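Local coordinates for exodeoxyribonuclease (Neisseria meningitidis, PDB 2JC5), which probably cleaves DNA at apurinic or apyrimidinic sites as a metal-dependent endonuclease of the AP/ExoA repair family, at residues Asp221-Thr226 / Leu250-Asp255. Residues are numbered along the deposited sequence; the frame is centred on the assembly and turned at random.
Sequences DYQMVT and LVVEYD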
loop_
_atom_site.group_PDB
_atom_site.type_symbol
_atom_site.label_atom_id
_atom_site.label_comp_id
_atom_site.label_asym_id
_atom_site.label_seq_id
_atom_site.Cartn_x
_atom_site.Cartn_y
_atom_site.Cartn_z
ATOM N N ASP A 221 -4.825 -1.252 4.278
ATOM C CA ASP A 221 -4.249 -1.052 2.952
ATOM C C ASP A 221 -5.196 -0.170 2.170
ATOM O O ASP A 221 -6.419 -0.330 2.266
ATOM C CB ASP A 221 -4.054 -2.393 2.264
ATOM C CG ASP A 221 -3.090 -3.293 3.025
ATOM O OD1 ASP A 221 -1.856 -3.173 2.804
ATOM O OD2 ASP A 221 -3.544 -4.123 3.850
ATOM N N TYR A 222 -4.633 0.767 1.424
ATOM C CA TYR A 222 -5.412 1.781 0.712
ATOM C C TYR A 222 -4.863 2.031 -0.673
ATOM O O TYR A 222 -3.677 1.833 -0.933
ATOM C CB TYR A 222 -5.340 3.146 1.406
ATOM C CG TYR A 222 -5.866 3.260 2.797
ATOM C CD1 TYR A 222 -5.129 2.796 3.881
ATOM C CD2 TYR A 222 -7.079 3.877 3.054
ATOM C CE1 TYR A 222 -5.609 2.910 5.156
ATOM C CE2 TYR A 222 -7.550 4.007 4.337
ATOM C CZ TYR A 222 -6.803 3.532 5.390
ATOM O OH TYR A 222 -7.279 3.694 6.677
ATOM N N GLN A 223 -5.725 2.558 -1.530
ATOM C CA GLN A 223 -5.305 3.357 -2.687
ATOM C C GLN A 223 -5.860 4.755 -2.474
ATOM O O GLN A 223 -7.068 4.947 -2.497
ATOM C CB GLN A 223 -5.799 2.719 -3.993
ATOM C CG GLN A 223 -5.144 1.361 -4.251
ATOM C CD GLN A 223 -5.257 0.824 -5.688
ATOM O OE1 GLN A 223 -5.483 1.556 -6.656
ATOM N NE2 GLN A 223 -5.067 -0.473 -5.820
ATOM N N MET A 224 -4.974 5.702 -2.171
ATOM C CA MET A 224 -5.355 7.107 -2.028
ATOM C C MET A 224 -5.131 7.797 -3.365
ATOM O O MET A 224 -4.044 7.699 -3.919
ATOM C CB MET A 224 -4.528 7.817 -0.956
ATOM C CG MET A 224 -4.777 7.315 0.458
ATOM S SD MET A 224 -6.418 7.812 1.050
ATOM C CE MET A 224 -6.205 7.513 2.806
ATOM N N VAL A 225 -6.149 8.486 -3.880
ATOM C CA VAL A 225 -6.148 8.928 -5.273
ATOM C C VAL A 225 -6.486 10.419 -5.390
ATOM O O VAL A 225 -7.297 10.953 -4.626
ATOM C CB VAL A 225 -7.155 8.061 -6.091
ATOM C CG1 VAL A 225 -7.073 8.349 -7.583
ATOM C CG2 VAL A 225 -6.897 6.566 -5.846
ATOM N N THR A 226 -5.874 11.076 -6.371
ATOM C CA THR A 226 -6.177 12.473 -6.722
ATOM C C THR A 226 -7.575 12.573 -7.346
ATOM O O THR A 226 -8.124 11.565 -7.776
ATOM C CB THR A 226 -5.102 13.001 -7.667
ATOM O OG1 THR A 226 -4.864 12.046 -8.703
ATOM C CG2 THR A 226 -3.824 13.248 -6.886
ATOM N N LEU A 250 -5.390 -5.551 -2.714
ATOM C CA LEU A 250 -6.414 -4.559 -2.990
ATOM C C LEU A 250 -6.314 -4.153 -4.449
ATOM O O LEU A 250 -5.302 -3.622 -4.877
ATOM C CB LEU A 250 -6.224 -3.349 -2.073
ATOM C CG LEU A 250 -7.093 -2.122 -2.328
ATOM C CD1 LEU A 250 -8.593 -2.443 -2.152
ATOM C CD2 LEU A 250 -6.628 -0.980 -1.445
ATOM N N VAL A 251 -7.365 -4.462 -5.217
ATOM C CA VAL A 251 -7.356 -4.269 -6.655
ATOM C C VAL A 251 -8.336 -3.176 -7.025
ATOM O O VAL A 251 -9.499 -3.235 -6.633
ATOM C CB VAL A 251 -7.788 -5.569 -7.358
ATOM C CG1 VAL A 251 -7.735 -5.402 -8.900
ATOM C CG2 VAL A 251 -6.963 -6.772 -6.868
ATOM N N VAL A 252 -7.894 -2.196 -7.804
ATOM C CA VAL A 252 -8.796 -1.123 -8.279
ATOM C C VAL A 252 -8.624 -0.987 -9.778
ATOM O O VAL A 252 -7.496 -1.037 -10.276
ATOM C CB VAL A 252 -8.542 0.228 -7.592
ATOM C CG1 VAL A 252 -9.579 1.274 -8.037
ATOM C CG2 VAL A 252 -8.580 0.068 -6.063
ATOM N N GLU A 253 -9.749 -0.825 -10.482
ATOM C CA GLU A 253 -9.767 -0.634 -11.927
ATOM C C GLU A 253 -10.169 0.794 -12.236
ATOM O O GLU A 253 -11.206 1.249 -11.759
ATOM C CB GLU A 253 -10.752 -1.624 -12.564
ATOM C CG GLU A 253 -10.266 -3.044 -12.428
ATOM C CD GLU A 253 -11.218 -4.068 -12.975
ATOM O OE1 GLU A 253 -11.535 -3.996 -14.183
ATOM O OE2 GLU A 253 -11.622 -4.962 -12.195
ATOM N N TYR A 254 -9.347 1.478 -13.037
ATOM C CA TYR A 254 -9.565 2.865 -13.413
ATOM C C TYR A 254 -9.762 2.978 -14.920
ATOM O O TYR A 254 -9.047 2.365 -15.694
ATOM C CB TYR A 254 -8.346 3.714 -13.029
ATOM C CG TYR A 254 -8.014 3.693 -11.553
ATOM C CD1 TYR A 254 -7.156 2.727 -11.031
ATOM C CD2 TYR A 254 -8.521 4.660 -10.691
ATOM C CE1 TYR A 254 -6.850 2.702 -9.681
ATOM C CE2 TYR A 254 -8.217 4.649 -9.350
ATOM C CZ TYR A 254 -7.388 3.670 -8.842
ATOM O OH TYR A 254 -7.085 3.641 -7.503
ATOM N N ASP A 255 -10.745 3.769 -15.331
ATOM C CA ASP A 255 -10.947 4.063 -16.752
ATOM C C ASP A 255 -9.976 5.167 -17.134
ATOM O O ASP A 255 -10.345 6.337 -17.187
ATOM C CB ASP A 255 -12.386 4.484 -16.991
ATOM C CG ASP A 255 -12.672 4.780 -18.429
ATOM O OD1 ASP A 255 -11.836 4.408 -19.268
ATOM O OD2 ASP A 255 -13.739 5.376 -18.708
#
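At the edge of the Tyr254 ring, near its plane, sits the amide oxygen of Gln223. One face of the ring lies against Val252 CG1, offset toward the rim. Val225 CG2 meets the phenol end obliquely, 3.4 Å from Tyr254 OH. Tyr254 OH donates to Gln223 OE1 at 2.8 Å. The donor is tilted 25° from the carbonyl plane, and the amide and ring planes are 28° apart. Gln223 CG is anti to its own carbonyl carbon (chi1 -65°), and the chain runs extended from there to the other strand. Gln223 CD packs on Val252 CG2 at 3.4 Å. Gln223 NE2 reaches Leu250 O at 3.3 Å in a weak, bent bond, and also bonds Ile4 O. The buried amide thus has partners at both ends. Leu250 CD2 rests on the backbone of 221-226, 3.6 Å from Tyr222 C. Asp221 turns its carboxylate elsewhere: OD2 bonds Thr203 OG1 and His247 ND1, at the predicted active site. This is face-to-face sheet packing in the DNase I-like sandwich. Strand 217-225 belongs to one sheet and strand 250-254 to the other, between strands 2-8 and 233-238. Met191 and Trp192 of helix 191-195 pack beside the contact.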